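Local coordinates for protein putative mandelate racemase (Salmonella typhimurium, PDB 2O56) that binds magnesium in the barrel domain of an enolase-superfamily fold and is probably a hydro-lyase (dehydratase), its substrate not being established, at residues Asp203-Ile208 with Ile218-His223; Glu154-Ala159 with Val173-Met178; Arg131-Gln136 with Tyr245-Val250; Leu137-Gly142 with Lys147-Glu152; Thr226-Ala231 with Lys259-Lys264. All blocks are in the same frame, centred on the assembly; numbering follows the deposited sequence.

Contact 1: residues Asp203-Ile208 with Ile218-His223. With MG (magnesium ion), chain I.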
# COMPACT_ATOMS: atom_id res chain seq x y z
N ASP A 203 13.06 37.53 -3.18
CA ASP A 203 12.95 39.01 -3.25
C ASP A 203 12.57 39.47 -4.65
O ASP A 203 11.74 40.36 -4.81
CB ASP A 203 14.27 39.68 -2.85
CG ASP A 203 14.55 39.58 -1.37
OD1 ASP A 203 13.62 39.36 -0.56
OD2 ASP A 203 15.73 39.72 -1.01
N ARG A 204 13.16 38.85 -5.67
CA ARG A 204 12.73 39.11 -7.05
C ARG A 204 11.25 38.77 -7.24
O ARG A 204 10.48 39.55 -7.80
CB ARG A 204 13.58 38.31 -8.05
CG ARG A 204 15.01 38.80 -8.20
CD ARG A 204 15.90 37.67 -8.65
NE ARG A 204 17.21 38.11 -9.11
CZ ARG A 204 18.19 37.30 -9.48
NH1 ARG A 204 18.02 35.98 -9.43
NH2 ARG A 204 19.34 37.80 -9.90
N MET A 205 10.84 37.61 -6.73
CA MET A 205 9.47 37.15 -6.91
C MET A 205 8.47 38.03 -6.15
O MET A 205 7.38 38.31 -6.65
CB MET A 205 9.35 35.68 -6.50
CG MET A 205 8.05 35.03 -6.91
SD MET A 205 8.11 34.37 -8.57
CE MET A 205 9.29 33.03 -8.36
N ALA A 206 8.85 38.48 -4.96
CA ALA A 206 7.95 39.30 -4.14
C ALA A 206 7.83 40.71 -4.73
O ALA A 206 6.78 41.35 -4.61
CB ALA A 206 8.46 39.36 -2.69
N ALA A 207 8.92 41.17 -5.35
CA ALA A 207 8.93 42.42 -6.14
C ALA A 207 7.92 42.39 -7.29
O ALA A 207 7.16 43.33 -7.50
CB ALA A 207 10.35 42.69 -6.68
N ILE A 208 7.91 41.29 -8.04
CA ILE A 208 6.89 41.11 -9.08
C ILE A 208 5.47 41.18 -8.50
O ILE A 208 4.65 41.97 -8.99
CB ILE A 208 7.09 39.80 -9.89
CG1 ILE A 208 8.43 39.84 -10.62
CG2 ILE A 208 5.94 39.62 -10.89
CD1 ILE A 208 8.85 38.49 -11.21
N ILE A 218 1.19 34.50 -11.44
CA ILE A 218 2.63 34.31 -11.50
C ILE A 218 2.94 32.80 -11.44
O ILE A 218 2.59 32.13 -10.47
CB ILE A 218 3.35 35.02 -10.35
CG1 ILE A 218 3.12 36.55 -10.40
CG2 ILE A 218 4.84 34.69 -10.38
CD1 ILE A 218 3.71 37.30 -9.21
N ILE A 219 3.61 32.31 -12.48
CA ILE A 219 4.14 30.95 -12.48
C ILE A 219 5.62 31.01 -12.12
O ILE A 219 6.37 31.80 -12.69
CB ILE A 219 3.95 30.29 -13.88
CG1 ILE A 219 2.46 30.25 -14.24
CG2 ILE A 219 4.57 28.86 -13.94
CD1 ILE A 219 2.19 30.17 -15.73
N ALA A 220 6.03 30.18 -11.15
CA ALA A 220 7.43 30.07 -10.78
C ALA A 220 8.04 28.88 -11.48
O ALA A 220 7.60 27.75 -11.29
CB ALA A 220 7.53 29.89 -9.28
N GLU A 221 9.06 29.15 -12.30
CA GLU A 221 9.71 28.15 -13.14
C GLU A 221 11.06 27.83 -12.51
O GLU A 221 11.76 28.72 -12.06
CB GLU A 221 9.85 28.72 -14.55
CG GLU A 221 11.00 28.26 -15.36
CD GLU A 221 10.72 26.96 -16.09
OE1 GLU A 221 10.36 27.01 -17.29
OE2 GLU A 221 10.84 25.88 -15.47
N MET A 222 11.41 26.54 -12.45
CA MET A 222 12.63 26.11 -11.77
C MET A 222 13.59 25.39 -12.71
O MET A 222 14.75 25.19 -12.36
CB MET A 222 12.31 25.17 -10.61
CG MET A 222 11.48 25.76 -9.50
SD MET A 222 12.10 27.32 -8.84
CE MET A 222 13.37 26.75 -7.73
N HIS A 223 13.08 24.96 -13.87
CA HIS A 223 13.88 24.34 -14.93
C HIS A 223 14.49 22.99 -14.54
O HIS A 223 15.34 22.48 -15.28
CB HIS A 223 15.02 25.26 -15.39
CG HIS A 223 14.59 26.40 -16.27
ND1 HIS A 223 14.56 27.71 -15.83
CD2 HIS A 223 14.20 26.43 -17.57
CE1 HIS A 223 14.16 28.49 -16.81
NE2 HIS A 223 13.94 27.74 -17.88
MG MG I . 9.85 25.22 -18.71
O HOH W 1 9.38 26.35 -20.57
O HOH W 2 11.12 24.09 -17.00
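Met205 and Ile218 lie alongside one another, their chains running opposite ways, where helix 203-208 packs on strand 218-221. The thioether does the touching: SD of Met205 lies 3.8 Å from CG2 of Ile218, and its methyl CE goes on to reach CB of Ala220 at 3.7 Å. The chain gets there by leaving the helix with CG opposite the backbone N (chi1 -168°) and then bending at both chi2 and chi3, a hook that an unbranched, flexible methionine can make. Ala220, with a single methyl, lets the hooked end come close to the strand. One helical turn on, Ile208 crosses Ile218 obliquely, its CG2 branch meeting CD1 of Ile218 at 3.6 Å. The two branches of Ile218 thus divide the work, CG2 serving the methionine and the longer CG1-CD1 arm the isoleucine. Every touching residue is buried and apolar, as suits the layer between helix and strand in a TIM-type barrel, where the two run nearly antiparallel (166°). Beyond this layer Glu221 turns its end away from the helix and binds magnesium through OE1 at 2.3 Å, while OE2 accepts a bent hydrogen bond (138°) from His223 N, 2.9 Å away and approaching from above the carboxylate plane. Strand 217-221 is flanked by strands 170-173 and 246-247, and helix 195-212 also rests on Val173 and on Tyr156 of helix 153-165.

Contact 2: residues Glu154-Ala159 with Val173-Met178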
# COMPACT_ATOMS: atom_id res chain seq x y z
N GLU A 154 13.88 44.98 -8.60
CA GLU A 154 13.24 46.10 -9.30
C GLU A 154 13.13 45.87 -10.81
O GLU A 154 12.10 46.18 -11.41
CB GLU A 154 14.03 47.40 -8.99
CG GLU A 154 14.08 48.43 -10.10
CD GLU A 154 12.94 49.42 -10.01
OE1 GLU A 154 13.21 50.61 -9.71
OE2 GLU A 154 11.77 49.02 -10.22
N GLN A 155 14.19 45.30 -11.41
CA GLN A 155 14.20 44.95 -12.83
C GLN A 155 13.13 43.90 -13.18
O GLN A 155 12.48 44.01 -14.22
CB GLN A 155 15.57 44.43 -13.26
CG GLN A 155 16.72 45.40 -13.05
CD GLN A 155 18.01 44.91 -13.68
OE1 GLN A 155 18.38 45.32 -14.78
NE2 GLN A 155 18.69 44.01 -12.99
N TYR A 156 12.97 42.90 -12.31
CA TYR A 156 11.97 41.84 -12.50
C TYR A 156 10.55 42.41 -12.42
O TYR A 156 9.70 42.13 -13.27
CB TYR A 156 12.18 40.71 -11.46
CG TYR A 156 13.33 39.76 -11.80
CD1 TYR A 156 13.08 38.47 -12.26
CD2 TYR A 156 14.66 40.15 -11.64
CE1 TYR A 156 14.13 37.60 -12.56
CE2 TYR A 156 15.70 39.29 -11.94
CZ TYR A 156 15.44 38.02 -12.40
OH TYR A 156 16.49 37.18 -12.70
N ALA A 157 10.31 43.26 -11.41
CA ALA A 157 9.05 43.99 -11.29
C ALA A 157 8.72 44.79 -12.55
O ALA A 157 7.58 44.76 -13.04
CB ALA A 157 9.10 44.92 -10.11
N GLN A 158 9.73 45.49 -13.07
CA GLN A 158 9.59 46.29 -14.28
C GLN A 158 9.23 45.47 -15.51
O GLN A 158 8.30 45.83 -16.24
CB GLN A 158 10.87 47.09 -14.56
CG GLN A 158 10.70 48.21 -15.58
CD GLN A 158 9.39 48.97 -15.41
OE1 GLN A 158 9.17 49.65 -14.40
NE2 GLN A 158 8.49 48.84 -16.40
N ALA A 159 9.94 44.37 -15.74
CA ALA A 159 9.66 43.51 -16.90
C ALA A 159 8.24 42.94 -16.83
O ALA A 159 7.56 42.82 -17.86
CB ALA A 159 10.69 42.40 -17.02
N VAL A 173 8.42 33.14 -14.57
CA VAL A 173 9.76 33.63 -14.30
C VAL A 173 10.53 32.63 -13.46
O VAL A 173 9.99 32.06 -12.50
CB VAL A 173 9.68 35.00 -13.58
CG1 VAL A 173 8.95 34.88 -12.24
CG2 VAL A 173 11.05 35.62 -13.44
N ASP A 174 11.79 32.40 -13.84
CA ASP A 174 12.75 31.72 -12.98
C ASP A 174 13.58 32.78 -12.27
O ASP A 174 14.47 33.37 -12.88
CB ASP A 174 13.65 30.82 -13.85
CG ASP A 174 14.63 29.97 -13.04
OD1 ASP A 174 14.92 30.29 -11.86
OD2 ASP A 174 15.12 28.96 -13.60
N THR A 175 13.30 33.00 -10.99
CA THR A 175 13.98 34.03 -10.22
C THR A 175 15.23 33.53 -9.49
O THR A 175 15.90 34.33 -8.82
CB THR A 175 13.07 34.66 -9.18
OG1 THR A 175 12.64 33.66 -8.25
CG2 THR A 175 11.88 35.34 -9.84
N VAL A 176 15.56 32.24 -9.61
CA VAL A 176 16.65 31.65 -8.82
C VAL A 176 17.96 31.49 -9.60
O VAL A 176 19.05 31.67 -9.05
CB VAL A 176 16.22 30.32 -8.13
CG1 VAL A 176 17.38 29.62 -7.47
CG2 VAL A 176 15.19 30.61 -7.07
N ALA A 177 17.86 31.16 -10.89
CA ALA A 177 18.99 30.63 -11.66
C ALA A 177 19.93 31.71 -12.24
O ALA A 177 20.98 31.41 -12.79
CB ALA A 177 18.49 29.71 -12.77
N MET A 178 19.53 32.98 -12.10
CA MET A 178 20.45 34.08 -12.38
C MET A 178 21.08 34.50 -11.05
O MET A 178 20.35 34.80 -10.10
CB MET A 178 19.69 35.28 -12.98
CG MET A 178 20.59 36.34 -13.67
SD MET A 178 21.07 35.86 -15.34
CE MET A 178 19.50 35.87 -16.20
O HOH W 3 16.75 34.22 -12.10
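At the C-terminal end of barrel strand 170-173, where the loop to helix 195-212 begins, an Asx turn packs against the ring of Tyr156 from helix 153-165. Val173 CG2 sits at the ring edge, in its plane, 3.7 Å from CD1 of Tyr156, and Thr175 CG2 approaches the same atom obliquely at 4.1 Å. Tyr156 has CG opposite its carbonyl carbon (chi1 -78°), which carries the ring toward the loop and lets its hydroxyl reach CB of Met178 at 3.7 Å. Tyrosine suits this place because its ring packs against apolar side chains while its OH serves polar backbone. Tyr156 OH is hydrogen-bonded to Leu150 O and accepts a hydrogen bond from a water 3.0 Å away, which also donates to Asp174 O and accepts from Met178 N. The turn hangs on Asp174, whose OD1 accepts from Val176 N (3.0 Å), nearly along the C-O axis, and from Ala177 N (3.2 Å), above the carboxylate plane, a reach that suits aspartate; OD2 is hydrogen-bonded to His223 ND1. Thr175 OG1 is hydrogen-bonded to Gly201 O. Helix 195-212 closes the neighbourhood, Arg204 touching Tyr156 and Met205 touching Val173, while Phe234 of helix 228-238 touches Thr175.

Contact 3: residues Arg131-Gln136 with Tyr245-Val250. With MG (magnesium ion), chain I.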
# COMPACT_ATOMS: atom_id res chain seq x y z
N ARG A 131 -5.97 32.10 -23.80
CA ARG A 131 -5.25 32.91 -22.80
C ARG A 131 -3.75 32.63 -22.77
O ARG A 131 -3.33 31.48 -22.84
CB ARG A 131 -5.83 32.68 -21.41
CG ARG A 131 -5.23 33.60 -20.35
CD ARG A 131 -5.64 33.22 -18.94
NE ARG A 131 -5.01 34.10 -17.96
CZ ARG A 131 -4.83 33.79 -16.68
NH1 ARG A 131 -5.25 32.60 -16.24
NH2 ARG A 131 -4.23 34.65 -15.86
N THR A 132 -2.94 33.68 -22.64
CA THR A 132 -1.50 33.54 -22.81
C THR A 132 -0.76 34.15 -21.62
O THR A 132 -1.24 35.10 -21.00
CB THR A 132 -1.04 34.14 -24.16
OG1 THR A 132 -1.77 33.51 -25.22
CG2 THR A 132 0.41 33.89 -24.40
N TYR A 133 0.38 33.57 -21.27
CA TYR A 133 1.30 34.25 -20.36
C TYR A 133 2.61 34.66 -21.03
O TYR A 133 3.02 34.07 -22.03
CB TYR A 133 1.55 33.45 -19.08
CG TYR A 133 2.32 32.14 -19.19
CD1 TYR A 133 3.71 32.12 -19.24
CD2 TYR A 133 1.65 30.92 -19.20
CE1 TYR A 133 4.43 30.90 -19.32
CE2 TYR A 133 2.35 29.70 -19.27
CZ TYR A 133 3.75 29.71 -19.32
OH TYR A 133 4.46 28.52 -19.39
N ALA A 134 3.24 35.69 -20.47
CA ALA A 134 4.56 36.14 -20.89
C ALA A 134 5.60 35.27 -20.18
O ALA A 134 5.69 35.29 -18.96
CB ALA A 134 4.77 37.61 -20.49
N SER A 135 6.36 34.50 -20.96
CA SER A 135 7.21 33.43 -20.39
C SER A 135 8.65 33.91 -20.23
O SER A 135 9.15 34.65 -21.08
CB SER A 135 7.19 32.20 -21.30
OG SER A 135 7.76 31.06 -20.65
N GLN A 136 9.30 33.48 -19.15
CA GLN A 136 10.73 33.70 -18.88
C GLN A 136 11.20 35.16 -18.74
O GLN A 136 12.14 35.60 -19.41
CB GLN A 136 11.64 32.89 -19.82
CG GLN A 136 11.19 31.44 -20.12
CD GLN A 136 11.29 30.46 -18.94
OE1 GLN A 136 11.60 30.84 -17.81
NE2 GLN A 136 11.02 29.19 -19.21
N TYR A 245 1.14 28.22 -10.67
CA TYR A 245 1.74 26.92 -10.41
C TYR A 245 3.26 26.95 -10.39
O TYR A 245 3.88 27.96 -10.71
CB TYR A 245 1.18 25.87 -11.37
CG TYR A 245 1.12 26.24 -12.85
CD1 TYR A 245 2.22 26.05 -13.68
CD2 TYR A 245 -0.06 26.71 -13.42
CE1 TYR A 245 2.16 26.35 -15.03
CE2 TYR A 245 -0.13 27.01 -14.78
CZ TYR A 245 0.98 26.84 -15.57
OH TYR A 245 0.92 27.11 -16.91
N TYR A 246 3.86 25.83 -9.98
CA TYR A 246 5.28 25.74 -9.68
C TYR A 246 5.84 24.72 -10.66
O TYR A 246 5.50 23.55 -10.56
CB TYR A 246 5.41 25.19 -8.25
CG TYR A 246 6.79 25.24 -7.61
CD1 TYR A 246 7.72 26.22 -7.97
CD2 TYR A 246 7.16 24.31 -6.63
CE1 TYR A 246 8.97 26.27 -7.37
CE2 TYR A 246 8.42 24.35 -6.02
CZ TYR A 246 9.31 25.33 -6.39
OH TYR A 246 10.55 25.37 -5.80
N GLU A 247 6.69 25.15 -11.60
CA GLU A 247 6.99 24.38 -12.81
C GLU A 247 8.33 23.65 -12.73
O GLU A 247 9.36 24.24 -12.39
CB GLU A 247 6.95 25.28 -14.07
CG GLU A 247 7.42 24.57 -15.32
CD GLU A 247 7.23 25.37 -16.59
OE1 GLU A 247 6.35 26.25 -16.66
OE2 GLU A 247 7.99 25.10 -17.54
N GLU A 248 8.32 22.37 -13.06
CA GLU A 248 9.52 21.54 -13.02
C GLU A 248 10.42 21.73 -11.79
O GLU A 248 11.62 21.99 -11.93
CB GLU A 248 10.36 21.78 -14.29
CG GLU A 248 9.76 21.16 -15.54
CD GLU A 248 10.80 20.84 -16.58
OE1 GLU A 248 11.43 21.79 -17.07
OE2 GLU A 248 11.00 19.65 -16.91
N PRO A 249 9.86 21.57 -10.57
CA PRO A 249 10.72 21.75 -9.40
C PRO A 249 11.86 20.71 -9.38
O PRO A 249 12.94 20.94 -8.83
CB PRO A 249 9.76 21.51 -8.23
CG PRO A 249 8.66 20.66 -8.80
CD PRO A 249 8.49 21.17 -10.18
N VAL A 250 11.65 19.56 -10.01
CA VAL A 250 12.63 18.49 -9.95
C VAL A 250 12.50 17.70 -11.28
O VAL A 250 11.45 17.76 -11.93
CB VAL A 250 12.38 17.60 -8.69
CG1 VAL A 250 11.02 16.85 -8.79
CG2 VAL A 250 13.50 16.60 -8.50
MG MG I . 9.85 25.22 -18.71
O HOH W 1 9.38 26.35 -20.57
O HOH W 2 11.12 24.09 -17.00
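Tyr133, Tyr245 and Glu247 meet inside the barrel of this enolase-superfamily domain, joining strand 130-135 to strand 246-247 across the interior. The strands themselves stay well apart, with CA of Tyr133 12.4 Å from CA of Tyr245, so long side chains must span the gap. Tyr133 reaches in with CG lodged between its backbone N and carbonyl carbon (chi1 68°), and Tyr245 takes up the same kind of rotamer from beside strand 246-247. The two side chains cross at about a right angle, OH of Tyr245 lying 3.8 Å from CE2 of Tyr133 and oblique to that ring. Both hydroxyls are hydrogen-bonded to OE1 of Gln321, a shared acceptor that ties the pair together and satisfies two polar groups in a buried place. Tyrosine fits here because it combines the reach and bulk to fill the interior with a polar end. Glu247 is extended all the way from its backbone, its carboxylate plane 70° from the Tyr133 ring. OE1 of Glu247, 4.0 Å from OH of Tyr133, forms a salt bridge with Lys172 NZ. The other oxygen faces the metal, shared with Glu221 and Glu273: Glu247 OE2 binds the magnesium at 2.2 Å.

Contact 4: residues Leu137-Gly142 with Lys147-Glu152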
# COMPACT_ATOMS: atom_id res chain seq x y z
N LEU A 137 10.55 35.88 -17.83
CA LEU A 137 10.81 37.30 -17.57
C LEU A 137 12.20 37.63 -17.05
O LEU A 137 12.58 38.80 -17.06
CB LEU A 137 9.78 37.84 -16.58
CG LEU A 137 8.61 38.68 -17.10
CD1 LEU A 137 7.98 38.12 -18.36
CD2 LEU A 137 7.61 38.78 -16.01
N GLN A 138 12.95 36.63 -16.59
CA GLN A 138 14.35 36.81 -16.20
C GLN A 138 15.20 37.30 -17.37
O GLN A 138 16.30 37.82 -17.17
CB GLN A 138 14.95 35.54 -15.59
CG GLN A 138 15.05 34.34 -16.58
CD GLN A 138 13.79 33.50 -16.62
OE1 GLN A 138 12.72 33.93 -16.19
NE2 GLN A 138 13.92 32.27 -17.13
N PHE A 139 14.68 37.17 -18.58
CA PHE A 139 15.40 37.62 -19.76
C PHE A 139 14.80 38.89 -20.33
O PHE A 139 15.17 39.33 -21.42
CB PHE A 139 15.43 36.52 -20.82
CG PHE A 139 16.06 35.24 -20.35
CD1 PHE A 139 17.30 35.25 -19.72
CD2 PHE A 139 15.42 34.02 -20.54
CE1 PHE A 139 17.89 34.08 -19.29
CE2 PHE A 139 16.01 32.83 -20.11
CZ PHE A 139 17.25 32.86 -19.49
N GLY A 140 13.88 39.49 -19.58
CA GLY A 140 13.29 40.76 -19.96
C GLY A 140 12.01 40.64 -20.75
O GLY A 140 11.59 39.54 -21.15
N TRP A 141 11.38 41.78 -20.99
CA TRP A 141 10.18 41.87 -21.81
C TRP A 141 10.06 43.31 -22.33
O TRP A 141 10.53 44.25 -21.67
CB TRP A 141 8.93 41.52 -20.99
CG TRP A 141 7.79 41.11 -21.86
CD1 TRP A 141 6.77 41.91 -22.33
CD2 TRP A 141 7.56 39.81 -22.41
NE1 TRP A 141 5.92 41.17 -23.12
CE2 TRP A 141 6.39 39.88 -23.19
CE3 TRP A 141 8.24 38.59 -22.30
CZ2 TRP A 141 5.87 38.77 -23.86
CZ3 TRP A 141 7.73 37.49 -22.97
CH2 TRP A 141 6.56 37.59 -23.74
N GLY A 142 9.42 43.47 -23.48
CA GLY A 142 9.38 44.75 -24.21
C GLY A 142 10.39 44.78 -25.34
O GLY A 142 11.29 43.94 -25.38
N LYS A 147 18.57 40.89 -25.34
CA LYS A 147 19.29 40.06 -24.37
C LYS A 147 19.51 40.73 -23.00
O LYS A 147 20.63 41.01 -22.57
CB LYS A 147 20.55 39.40 -24.97
CG LYS A 147 21.81 40.26 -25.05
CD LYS A 147 21.93 41.01 -26.34
CE LYS A 147 22.54 42.38 -26.11
NZ LYS A 147 22.25 43.23 -27.28
N ASP A 148 18.40 40.98 -22.31
CA ASP A 148 18.44 41.26 -20.89
C ASP A 148 18.85 40.03 -20.08
O ASP A 148 18.40 38.92 -20.36
CB ASP A 148 17.09 41.78 -20.42
CG ASP A 148 16.81 43.19 -20.90
OD1 ASP A 148 17.63 43.73 -21.67
OD2 ASP A 148 15.77 43.75 -20.50
N MET A 149 19.71 40.24 -19.09
CA MET A 149 19.97 39.25 -18.06
C MET A 149 19.70 39.90 -16.71
O MET A 149 20.62 40.37 -16.05
CB MET A 149 21.43 38.78 -18.12
CG MET A 149 21.85 38.11 -19.43
SD MET A 149 21.06 36.53 -19.73
CE MET A 149 22.23 35.40 -18.99
N LEU A 150 18.43 39.93 -16.31
CA LEU A 150 17.97 40.75 -15.18
C LEU A 150 18.48 40.19 -13.86
O LEU A 150 18.51 38.97 -13.67
CB LEU A 150 16.44 40.86 -15.16
CG LEU A 150 15.70 41.27 -16.44
CD1 LEU A 150 14.22 41.35 -16.18
CD2 LEU A 150 16.20 42.61 -16.97
N THR A 151 18.90 41.08 -12.96
CA THR A 151 19.47 40.65 -11.68
C THR A 151 18.75 41.19 -10.45
O THR A 151 18.66 40.51 -9.43
CB THR A 151 21.00 40.94 -11.54
OG1 THR A 151 21.24 42.35 -11.58
CG2 THR A 151 21.77 40.27 -12.65
N GLU A 152 18.24 42.42 -10.55
CA GLU A 152 17.72 43.13 -9.38
C GLU A 152 16.21 42.97 -9.29
O GLU A 152 15.52 43.02 -10.31
CB GLU A 152 18.05 44.63 -9.47
CG GLU A 152 19.51 44.93 -9.78
CD GLU A 152 20.46 44.36 -8.74
OE1 GLU A 152 20.28 44.67 -7.54
OE2 GLU A 152 21.38 43.61 -9.13
O HOH W 4 12.95 43.96 -19.32
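Phe139 lies beside Met149, the two side chains pointing the same way, with SD of Met149 4.0 Å from CD1 of the phenylalanine. This is a Met-aromatic contact in which the sulfur stands obliquely to the ring, 5.0 Å from SD to the centroid of Phe139. Gln138 lays its CG over the centre of one face of that ring, and Trp184 also meets it. Phenylalanine and methionine, apolar and polarisable, suit the outer, partly exposed side of the loop. The backbones are joined by one bond across the contact, Leu150 N to Gln138 O at 3.1 Å, nearly straight at 159°. Leu150 points toward residues 137-142 and sets its CD1 methyl against Leu137 O, over the short 3-10 turn whose Gly140 N bonds Leu137 O at 2.9 Å. Asp148 brings CB against Phe139 O. Gly140, whose CA lies 3.9 Å from Asp148 OD2, lets the carboxylate come close, and its backbone angles (phi 92°, psi 173°) are ones that glycine adopts readily. Asp148 OD2 accepts a hydrogen bond from a water, 3.1 Å away, that in turn accepts from Trp141 N. With Phe139 O and Asp148 O, 3.4 Å apart, both acceptors and not bonding each other, one backbone bond and one water-mediated link leave the two arms joined mainly by close packing, Leu150 between them and the Phe139-Met149 pair outside.

Contact 5: residues Thr226-Ala231 with Lys259-Lys264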
# COMPACT_ATOMS: atom_id res chain seq x y z
N THR A 226 16.95 22.78 -9.59
CA THR A 226 16.84 22.37 -8.20
C THR A 226 16.68 20.84 -8.11
O THR A 226 16.35 20.17 -9.11
CB THR A 226 15.63 23.03 -7.53
OG1 THR A 226 14.52 23.05 -8.45
CG2 THR A 226 15.95 24.48 -7.10
N ASP A 227 16.92 20.28 -6.92
CA ASP A 227 16.50 18.91 -6.65
C ASP A 227 15.35 18.93 -5.65
O ASP A 227 14.82 20.00 -5.33
CB ASP A 227 17.70 18.03 -6.22
CG ASP A 227 18.22 18.34 -4.81
OD1 ASP A 227 17.79 19.34 -4.19
OD2 ASP A 227 19.08 17.57 -4.30
N THR A 228 14.96 17.76 -5.14
CA THR A 228 13.83 17.66 -4.20
C THR A 228 13.98 18.58 -2.99
O THR A 228 13.07 19.33 -2.66
CB THR A 228 13.63 16.21 -3.74
OG1 THR A 228 13.45 15.38 -4.88
CG2 THR A 228 12.39 16.08 -2.84
N THR A 229 15.14 18.55 -2.35
CA THR A 229 15.36 19.36 -1.14
C THR A 229 15.25 20.87 -1.36
O THR A 229 14.52 21.55 -0.66
CB THR A 229 16.66 18.93 -0.43
OG1 THR A 229 16.61 17.52 -0.22
CG2 THR A 229 16.80 19.63 0.93
N SER A 230 15.98 21.39 -2.34
CA SER A 230 15.94 22.81 -2.67
C SER A 230 14.63 23.27 -3.30
O SER A 230 14.22 24.41 -3.09
CB SER A 230 17.11 23.19 -3.58
OG SER A 230 17.21 22.30 -4.68
N ALA A 231 13.98 22.42 -4.09
CA ALA A 231 12.66 22.76 -4.64
C ALA A 231 11.66 22.97 -3.50
O ALA A 231 10.84 23.89 -3.53
CB ALA A 231 12.15 21.65 -5.59
N LYS A 259 6.34 13.72 -6.30
CA LYS A 259 5.39 13.50 -5.21
C LYS A 259 5.87 14.08 -3.88
O LYS A 259 5.08 14.70 -3.15
CB LYS A 259 5.05 12.01 -5.10
CG LYS A 259 3.89 11.64 -4.17
CD LYS A 259 2.69 12.53 -4.30
CE LYS A 259 1.60 12.12 -3.31
NZ LYS A 259 1.34 10.66 -3.31
N GLN A 260 7.15 13.92 -3.58
CA GLN A 260 7.69 14.48 -2.34
C GLN A 260 7.57 16.02 -2.33
O GLN A 260 7.20 16.59 -1.32
CB GLN A 260 9.13 14.01 -2.11
CG GLN A 260 9.83 14.56 -0.86
CD GLN A 260 9.37 13.96 0.46
OE1 GLN A 260 8.50 13.09 0.50
NE2 GLN A 260 9.96 14.44 1.55
N VAL A 261 7.84 16.68 -3.47
CA VAL A 261 7.67 18.14 -3.57
C VAL A 261 6.19 18.52 -3.37
O VAL A 261 5.89 19.39 -2.57
CB VAL A 261 8.26 18.72 -4.90
CG1 VAL A 261 8.12 20.28 -4.95
CG2 VAL A 261 9.74 18.38 -5.02
N ALA A 262 5.28 17.79 -4.03
CA ALA A 262 3.84 18.01 -3.92
C ALA A 262 3.36 17.93 -2.47
O ALA A 262 2.55 18.76 -2.02
CB ALA A 262 3.07 17.04 -4.79
N ASP A 263 3.90 16.97 -1.72
CA ASP A 263 3.53 16.76 -0.32
C ASP A 263 3.94 17.94 0.58
O ASP A 263 3.23 18.28 1.52
CB ASP A 263 4.20 15.49 0.22
CG ASP A 263 3.57 14.22 -0.36
OD1 ASP A 263 2.51 14.31 -1.00
OD2 ASP A 263 4.15 13.12 -0.14
N LYS A 264 5.09 18.54 0.29
CA LYS A 264 5.74 19.49 1.21
C LYS A 264 5.53 20.93 0.79
O LYS A 264 5.78 21.86 1.57
CB LYS A 264 7.24 19.18 1.32
CG LYS A 264 7.59 17.72 1.76
CD LYS A 264 6.76 17.27 2.98
CE LYS A 264 7.35 16.02 3.66
NZ LYS A 264 6.80 15.87 5.05
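Thr228 and Gln260 cross at about a right angle where the start of helix 228-238 faces helix 255-264. The touching branch of the threonine is its methyl: CG2 of Thr228, set opposite its backbone N, comes to 3.6 Å from CG of Gln260, on the aliphatic part of the glutamine. In Gln260 a chi1 of 179° brings CG to the threonine methyl, while the bend at chi2 turns the amide off beyond it. Val261 works with a single branch, CG2 standing 4.1 Å from CG2 of Thr228 and 4.1 Å from CB of Ala231. Small and beta-branched residues suit a place where the backbones come close, CA of Thr228 being 6.2 Å from CA of Val261. Thr228 OG1 is hydrogen-bonded to Gln257 NE2 of its own chain and to Asp317 OD2 of a neighbouring subunit. Ahead of it, Asp227 and Ser230 form a capping box, with Ser230 N bonding Asp227 OD1 at 3.3 Å and Asp227 N bonding Ser230 OG at 3.0 Å. Helices 228-238 and 255-264 are successive outer helices of the barrel: strand 246-247 lies between them in the chain, Pro249 after it touches Ala231, and Val261 also rests on Leu269 of strand 269-271.

How the contacts relate
Contacts 1 and 3 share the magnesium ion, which Glu221 and Glu247 bind on neighbouring strands; their centres are 10 Å apart, and Glu221 OE1 also lies 3.0 Å from Gln136 NE2. Contact 2 joins contact 1 through Asp174 OD2 and His223 ND1, 2.6 Å apart, the Asp174 side chain being about 8 Å from the metal. Contact 4 adjoins contact 2, their centres 7 Å apart, through Tyr156 OH to Leu150 O at 2.9 Å and Gln138 OE1 to Asp174 N. Contact 5 lies farther out on the helices, the side chain of Ala231 about 14 Å from the metal, yet Tyr246 OH bonds Ala231 O at 2.7 Å, tying it to contact 3.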